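Local coordinates for protein ORF10 (Moritella marina, PDB 6RIW) that forms the ketosynthase-chain length factor didomain of a polyunsaturated fatty acid synthase and probably catalyses chain-extending condensation of carrier-protein-bound acyl groups, at residues 774-787 against 812-824. Sequence-based numbering, arbitrary orientation.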
ATOM      1  N   SER A 774     -22.409  -3.095  -4.393  1.00 15.67           N
ATOM      2  CA  SER A 774     -22.324  -1.962  -5.301  1.00 16.44           C
ATOM      3  C   SER A 774     -23.650  -1.587  -5.944  1.00 18.32           C
ATOM      4  O   SER A 774     -23.664  -0.692  -6.804  1.00 19.84           O
ATOM      5  CB  SER A 774     -21.316  -2.259  -6.434  1.00 18.08           C
ATOM      6  OG  SER A 774     -19.990  -2.381  -5.932  1.00 17.94           O
ATOM      7  N   ASN A 775     -24.752  -2.241  -5.587  1.00 16.78           N
ATOM      8  CA  ASN A 775     -26.010  -1.973  -6.279  1.00 18.67           C
ATOM      9  C   ASN A 775     -26.821  -0.899  -5.551  1.00 17.48           C
ATOM     10  O   ASN A 775     -26.395  -0.330  -4.545  1.00 15.43           O
ATOM     11  CB  ASN A 775     -26.821  -3.258  -6.447  1.00 19.26           C
ATOM     12  CG  ASN A 775     -27.122  -3.941  -5.127  1.00 21.93           C
ATOM     13  OD1 ASN A 775     -26.920  -3.375  -4.055  1.00 22.20           O
ATOM     14  ND2 ASN A 775     -27.618  -5.171  -5.200  1.00 21.75           N
ATOM     15  N   ALA A 776     -28.002  -0.593  -6.098  1.00 15.29           N
ATOM     16  CA  ALA A 776     -28.848   0.442  -5.518  1.00 17.28           C
ATOM     17  C   ALA A 776     -29.225   0.111  -4.082  1.00 17.23           C
ATOM     18  O   ALA A 776     -29.357   1.009  -3.244  1.00 17.01           O
ATOM     19  CB  ALA A 776     -30.110   0.632  -6.364  1.00 18.55           C
ATOM     20  N   LYS A 777     -29.435  -1.169  -3.790  1.00 16.98           N
ATOM     21  CA  LYS A 777     -29.796  -1.577  -2.434  1.00 19.07           C
ATOM     22  C   LYS A 777     -28.676  -1.248  -1.456  1.00 19.15           C
ATOM     23  O   LYS A 777     -28.928  -0.713  -0.368  1.00 17.00           O
ATOM     24  CB  LYS A 777     -30.094  -3.071  -2.416  1.00 18.32           C
ATOM     25  CG  LYS A 777     -30.534  -3.610  -1.068  1.00 25.81           C
ATOM     26  CD  LYS A 777     -31.936  -3.089  -0.719  1.00 29.32           C
ATOM     27  CE  LYS A 777     -32.473  -3.749   0.566  1.00 35.11           C
ATOM     28  NZ  LYS A 777     -33.283  -2.813   1.395  1.00 40.49           N
ATOM     29  N   ALA A 778     -27.426  -1.553  -1.840  1.00 17.65           N
ATOM     30  CA  ALA A 778     -26.280  -1.225  -0.996  1.00 18.96           C
ATOM     31  C   ALA A 778     -26.188   0.274  -0.754  1.00 16.19           C
ATOM     32  O   ALA A 778     -25.873   0.705   0.357  1.00 14.21           O
ATOM     33  CB  ALA A 778     -24.981  -1.743  -1.628  1.00 14.56           C
ATOM     34  N   ILE A 779     -26.466   1.086  -1.779  1.00 12.97           N
ATOM     35  CA  ILE A 779     -26.467   2.538  -1.601  1.00 14.49           C
ATOM     36  C   ILE A 779     -27.492   2.956  -0.548  1.00 17.39           C
ATOM     37  O   ILE A 779     -27.200   3.761   0.351  1.00 14.75           O
ATOM     38  CB  ILE A 779     -26.729   3.236  -2.944  1.00 12.79           C
ATOM     39  CG1 ILE A 779     -25.561   2.954  -3.903  1.00 13.71           C
ATOM     40  CG2 ILE A 779     -26.883   4.722  -2.736  1.00 14.76           C
ATOM     41  CD1 ILE A 779     -25.762   3.503  -5.297  1.00 13.69           C
ATOM     42  N   THR A 780     -28.723   2.448  -0.658  1.00 14.10           N
ATOM     43  CA  THR A 780     -29.740   2.872   0.298  1.00 14.18           C
ATOM     44  C   THR A 780     -29.415   2.398   1.708  1.00 17.20           C
ATOM     45  O   THR A 780     -29.691   3.123   2.678  1.00 16.77           O
ATOM     46  CB  THR A 780     -31.131   2.381  -0.140  1.00 20.63           C
ATOM     47  OG1 THR A 780     -31.181   0.954  -0.059  1.00 26.36           O
ATOM     48  CG2 THR A 780     -31.398   2.786  -1.549  1.00 16.61           C
ATOM     49  N   ILE A 781     -28.787   1.224   1.845  1.00 16.33           N
ATOM     50  CA  ILE A 781     -28.430   0.725   3.170  1.00 18.86           C
ATOM     51  C   ILE A 781     -27.359   1.600   3.798  1.00 20.17           C
ATOM     52  O   ILE A 781     -27.446   1.974   4.981  1.00 17.75           O
ATOM     53  CB  ILE A 781     -27.969  -0.740   3.095  1.00 17.53           C
ATOM     54  CG1 ILE A 781     -29.170  -1.664   2.856  1.00 18.69           C
ATOM     55  CG2 ILE A 781     -27.227  -1.111   4.380  1.00 20.42           C
ATOM     56  CD1 ILE A 781     -28.773  -3.099   2.549  1.00 23.77           C
ATOM     57  N   ALA A 782     -26.317   1.924   3.021  1.00 13.94           N
ATOM     58  CA  ALA A 782     -25.269   2.799   3.524  1.00 15.08           C
ATOM     59  C   ALA A 782     -25.806   4.187   3.816  1.00 16.91           C
ATOM     60  O   ALA A 782     -25.423   4.810   4.812  1.00 13.62           O
ATOM     61  CB  ALA A 782     -24.111   2.865   2.519  1.00 15.36           C
ATOM     62  N   ALA A 783     -26.673   4.715   2.941  1.00 14.84           N
ATOM     63  CA  ALA A 783     -27.228   6.041   3.181  1.00 18.83           C
ATOM     64  C   ALA A 783     -28.050   6.078   4.472  1.00 16.24           C
ATOM     65  O   ALA A 783     -27.963   7.040   5.249  1.00 15.56           O
ATOM     66  CB  ALA A 783     -28.078   6.459   1.983  1.00 17.02           C
ATOM     67  N   ASP A 784     -28.879   5.061   4.693  1.00 16.67           N
ATOM     68  CA  ASP A 784     -29.680   5.021   5.916  1.00 23.39           C
ATOM     69  C   ASP A 784     -28.791   4.987   7.153  1.00 21.73           C
ATOM     70  O   ASP A 784     -29.090   5.637   8.169  1.00 17.95           O
ATOM     71  CB  ASP A 784     -30.609   3.813   5.894  1.00 23.62           C
ATOM     72  CG  ASP A 784     -31.388   3.658   7.202  1.00 34.91           C
ATOM     73  OD1 ASP A 784     -32.118   4.608   7.580  1.00 39.33           O
ATOM     74  OD2 ASP A 784     -31.255   2.600   7.864  1.00 36.79           O
ATOM     75  N   LYS A 785     -27.705   4.213   7.102  1.00 18.72           N
ATOM     76  CA  LYS A 785     -26.794   4.190   8.243  1.00 19.90           C
ATOM     77  C   LYS A 785     -26.194   5.564   8.477  1.00 17.94           C
ATOM     78  O   LYS A 785     -26.073   6.015   9.620  1.00 19.39           O
ATOM     79  CB  LYS A 785     -25.659   3.183   8.025  1.00 16.27           C
ATOM     80  CG  LYS A 785     -26.038   1.721   7.937  1.00 21.71           C
ATOM     81  CD  LYS A 785     -24.752   0.901   7.850  1.00 24.83           C
ATOM     82  CE  LYS A 785     -25.011  -0.511   7.384  1.00 30.40           C
ATOM     83  NZ  LYS A 785     -23.724  -1.278   7.261  1.00 31.17           N
ATOM     84  N   ALA A 786     -25.788   6.240   7.398  1.00 16.57           N
ATOM     85  CA  ALA A 786     -25.094   7.506   7.556  1.00 15.29           C
ATOM     86  C   ALA A 786     -26.044   8.593   8.034  1.00 18.77           C
ATOM     87  O   ALA A 786     -25.666   9.443   8.852  1.00 16.06           O
ATOM     88  CB  ALA A 786     -24.415   7.894   6.235  1.00 14.53           C
ATOM     89  N   LEU A 787     -27.294   8.573   7.554  1.00 16.00           N
ATOM     90  CA  LEU A 787     -28.256   9.574   8.010  1.00 15.91           C
ATOM     91  C   LEU A 787     -28.588   9.364   9.484  1.00 19.40           C
ATOM     92  O   LEU A 787     -28.673  10.334  10.251  1.00 19.71           O
ATOM     93  CB  LEU A 787     -29.521   9.528   7.147  1.00 17.52           C
ATOM     94  CG  LEU A 787     -29.326   9.947   5.682  1.00 16.21           C
ATOM     95  CD1 LEU A 787     -30.428   9.390   4.779  1.00 19.40           C
ATOM     96  CD2 LEU A 787     -29.228  11.460   5.550  1.00 20.31           C
ATOM     97  N   ASN A 812     -25.678   3.727 -13.129  1.00 15.91           N
ATOM     98  CA  ASN A 812     -27.068   3.269 -13.157  1.00 16.75           C
ATOM     99  C   ASN A 812     -27.569   2.920 -11.761  1.00 17.19           C
ATOM    100  O   ASN A 812     -28.732   3.192 -11.432  1.00 15.85           O
ATOM    101  CB  ASN A 812     -27.224   2.076 -14.104  1.00 15.97           C
ATOM    102  CG  ASN A 812     -27.057   2.471 -15.572  1.00 19.41           C
ATOM    103  OD1 ASN A 812     -27.131   3.650 -15.927  1.00 22.97           O
ATOM    104  ND2 ASN A 812     -26.787   1.493 -16.417  1.00 19.21           N
ATOM    105  N   ALA A 813     -26.710   2.351 -10.907  1.00 15.47           N
ATOM    106  CA  ALA A 813     -27.132   2.108  -9.531  1.00 15.13           C
ATOM    107  C   ALA A 813     -27.425   3.423  -8.811  1.00 14.49           C
ATOM    108  O   ALA A 813     -28.394   3.520  -8.043  1.00 14.24           O
ATOM    109  CB  ALA A 813     -26.079   1.285  -8.775  1.00 13.33           C
ATOM    110  N   GLU A 814     -26.619   4.454  -9.063  1.00 12.96           N
ATOM    111  CA  GLU A 814     -26.875   5.747  -8.431  1.00 13.87           C
ATOM    112  C   GLU A 814     -28.116   6.429  -9.001  1.00 17.13           C
ATOM    113  O   GLU A 814     -28.826   7.121  -8.262  1.00 16.10           O
ATOM    114  CB  GLU A 814     -25.666   6.669  -8.580  1.00 13.96           C
ATOM    115  CG  GLU A 814     -24.455   6.248  -7.727  1.00 14.67           C
ATOM    116  CD  GLU A 814     -23.381   7.343  -7.709  1.00 18.31           C
ATOM    117  OE1 GLU A 814     -22.905   7.708  -8.813  1.00 18.21           O
ATOM    118  OE2 GLU A 814     -23.023   7.829  -6.598  1.00 19.35           O
ATOM    119  N   LYS A 815     -28.385   6.258 -10.303  1.00 14.78           N
ATOM    120  CA  LYS A 815     -29.596   6.839 -10.889  1.00 17.47           C
ATOM    121  C   LYS A 815     -30.847   6.250 -10.261  1.00 18.40           C
ATOM    122  O   LYS A 815     -31.888   6.913 -10.197  1.00 18.72           O
ATOM    123  CB  LYS A 815     -29.626   6.610 -12.398  1.00 17.71           C
ATOM    124  CG  LYS A 815     -28.979   7.683 -13.219  1.00 24.98           C
ATOM    125  CD  LYS A 815     -28.996   7.290 -14.708  1.00 27.84           C
ATOM    126  CE  LYS A 815     -30.403   6.919 -15.157  1.00 33.99           C
ATOM    127  NZ  LYS A 815     -30.409   6.332 -16.535  1.00 43.91           N
ATOM    128  N   THR A 816     -30.768   5.008  -9.808  1.00 16.41           N
ATOM    129  CA  THR A 816     -31.893   4.382  -9.131  1.00 19.40           C
ATOM    130  C   THR A 816     -31.986   4.867  -7.683  1.00 21.89           C
ATOM    131  O   THR A 816     -33.028   5.370  -7.254  1.00 19.70           O
ATOM    132  CB  THR A 816     -31.740   2.849  -9.223  1.00 20.34           C
ATOM    133  OG1 THR A 816     -31.815   2.444 -10.602  1.00 22.61           O
ATOM    134  CG2 THR A 816     -32.806   2.105  -8.424  1.00 21.45           C
ATOM    135  N   ALA A 817     -30.878   4.796  -6.941  1.00 17.17           N
ATOM    136  CA  ALA A 817     -30.934   4.987  -5.490  1.00 18.98           C
ATOM    137  C   ALA A 817     -31.012   6.455  -5.067  1.00 16.61           C
ATOM    138  O   ALA A 817     -31.762   6.789  -4.136  1.00 19.57           O
ATOM    139  CB  ALA A 817     -29.710   4.322  -4.847  1.00 17.83           C
ATOM    140  N   LEU A 818     -30.217   7.348  -5.689  1.00 16.56           N
ATOM    141  CA  LEU A 818     -30.078   8.695  -5.136  1.00 15.71           C
ATOM    142  C   LEU A 818     -31.349   9.527  -5.290  1.00 20.33           C
ATOM    143  O   LEU A 818     -31.735  10.202  -4.321  1.00 20.93           O
ATOM    144  CB  LEU A 818     -28.869   9.407  -5.752  1.00 16.01           C
ATOM    145  CG  LEU A 818     -27.527   8.730  -5.438  1.00 18.27           C
ATOM    146  CD1 LEU A 818     -26.389   9.548  -6.027  1.00 18.04           C
ATOM    147  CD2 LEU A 818     -27.332   8.537  -3.941  1.00 18.60           C
ATOM    148  N   PRO A 819     -32.019   9.561  -6.448  1.00 22.76           N
ATOM    149  CA  PRO A 819     -33.278  10.328  -6.524  1.00 24.09           C
ATOM    150  C   PRO A 819     -34.369   9.740  -5.656  1.00 23.45           C
ATOM    151  O   PRO A 819     -35.238  10.486  -5.186  1.00 27.49           O
ATOM    152  CB  PRO A 819     -33.647  10.278  -8.018  1.00 26.12           C
ATOM    153  CG  PRO A 819     -32.353   9.929  -8.736  1.00 25.50           C
ATOM    154  CD  PRO A 819     -31.613   9.028  -7.765  1.00 21.02           C
ATOM    155  N   THR A 820     -34.330   8.432  -5.401  1.00 19.54           N
ATOM    156  CA  THR A 820     -35.275   7.827  -4.466  1.00 26.12           C
ATOM    157  C   THR A 820     -35.012   8.274  -3.033  1.00 28.27           C
ATOM    158  O   THR A 820     -35.947   8.607  -2.296  1.00 23.57           O
ATOM    159  CB  THR A 820     -35.187   6.306  -4.570  1.00 27.96           C
ATOM    160  OG1 THR A 820     -35.482   5.919  -5.920  1.00 32.04           O
ATOM    161  CG2 THR A 820     -36.157   5.638  -3.621  1.00 27.95           C
ATOM    162  N   LEU A 821     -33.743   8.265  -2.618  1.00 21.32           N
ATOM    163  CA  LEU A 821     -33.384   8.702  -1.273  1.00 23.59           C
ATOM    164  C   LEU A 821     -33.674  10.179  -1.075  1.00 22.14           C
ATOM    165  O   LEU A 821     -34.185  10.587  -0.026  1.00 20.90           O
ATOM    166  CB  LEU A 821     -31.895   8.443  -1.021  1.00 20.68           C
ATOM    167  CG  LEU A 821     -31.525   6.995  -0.716  1.00 20.69           C
ATOM    168  CD1 LEU A 821     -30.032   6.732  -0.967  1.00 18.66           C
ATOM    169  CD2 LEU A 821     -31.899   6.649   0.721  1.00 20.27           C
ATOM    170  N   TYR A 822     -33.341  10.989  -2.068  1.00 18.53           N
ATOM    171  CA  TYR A 822     -33.252  12.440  -1.932  1.00 21.03           C
ATOM    172  C   TYR A 822     -33.996  13.099  -3.086  1.00 22.53           C
ATOM    173  O   TYR A 822     -33.386  13.773  -3.927  1.00 22.28           O
ATOM    174  CB  TYR A 822     -31.790  12.885  -1.931  1.00 18.03           C
ATOM    175  CG  TYR A 822     -30.882  12.214  -0.920  1.00 21.14           C
ATOM    176  CD1 TYR A 822     -31.059  12.427   0.442  1.00 19.39           C
ATOM    177  CD2 TYR A 822     -29.802  11.409  -1.331  1.00 19.69           C
ATOM    178  CE1 TYR A 822     -30.209  11.848   1.384  1.00 19.58           C
ATOM    179  CE2 TYR A 822     -28.956  10.811  -0.399  1.00 18.61           C
ATOM    180  CZ  TYR A 822     -29.157  11.051   0.962  1.00 17.60           C
ATOM    181  OH  TYR A 822     -28.331  10.482   1.914  1.00 17.91           O
ATOM    182  N   PRO A 823     -35.326  12.938  -3.148  1.00 23.32           N
ATOM    183  CA  PRO A 823     -36.064  13.374  -4.353  1.00 24.86           C
ATOM    184  C   PRO A 823     -36.017  14.868  -4.607  1.00 23.49           C
ATOM    185  O   PRO A 823     -36.140  15.289  -5.763  1.00 26.75           O
ATOM    186  CB  PRO A 823     -37.501  12.895  -4.080  1.00 25.27           C
ATOM    187  CG  PRO A 823     -37.586  12.779  -2.613  1.00 26.26           C
ATOM    188  CD  PRO A 823     -36.210  12.326  -2.149  1.00 21.54           C
ATOM    189  N   SER A 824     -35.814  15.688  -3.581  1.00 23.58           N
ATOM    190  CA  SER A 824     -35.782  17.129  -3.771  1.00 27.92           C
ATOM    191  C   SER A 824     -34.370  17.700  -3.886  1.00 28.90           C
ATOM    192  O   SER A 824     -34.224  18.914  -4.070  1.00 27.79           O
ATOM    193  CB  SER A 824     -36.549  17.819  -2.630  1.00 31.38           C
ATOM    194  OG  SER A 824     -35.816  17.786  -1.422  1.00 34.72           O
TER
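Apolar helix-helix packing, in which Ile779 fits into an alanine-rich surface, joins 776-787 and 812-821 in the second ketosynthase-like domain of the chain. The segment axes run broadly the same way, crossing at -38°, and come within 8.5 Å, a close approach that the alanines Ala776, Ala783, Ala813 and Ala817 on the facing sides allow. At its start Ala776 CB lies 3.7 Å from Thr816 CG2, while the methyl of Ala813 rests against the backbone of Ser774 and Ala776. Just there Asn775 caps the first helix: its OD1 accepts from Ala778 N at 2.9 Å, with the donor tilted 22° from the carbonyl plane.

Ile779 is the knob, set in a hole formed by Ala813, Glu814, Ala817 and Leu818. Chi1 of -65° sets CG1 beside the backbone N and leaves CG2 anti to that N, where it meets Ala817 CB at 3.6 Å. The Ile779 and Leu818 side chains cross at about a right angle, CG2 touching Leu818 CD2, while CD1 reaches back to Ala813 and to Glu814 CG. Cutting this side chain back to an alanine is likely to open a gap among Ala813, Glu814 and Leu818 and to take away the CG2 part of the contact with Ala817. In the thiolase-like fold, helices such as these cover a layer of strands; Ile779 also touches Cys877 of strand 876-884, and Leu818 touches Val800 of strand 797-801, which places the seam against both strands.

Farther along, Leu821 takes over: its CD1 touches Ala783 CB at 3.5 Å and also lies beside Thr780. Tyr822, the first residue to leave helical geometry, sends its ring from the opposite direction toward Leu787, whose CD1 comes 3.7 Å from Tyr822 OH and approaches the ring obliquely. Leu821 CB covers one face of that ring near its rim, and the buried hydroxyl is hydrogen-bonded to His879 NE2 on strand 876-884.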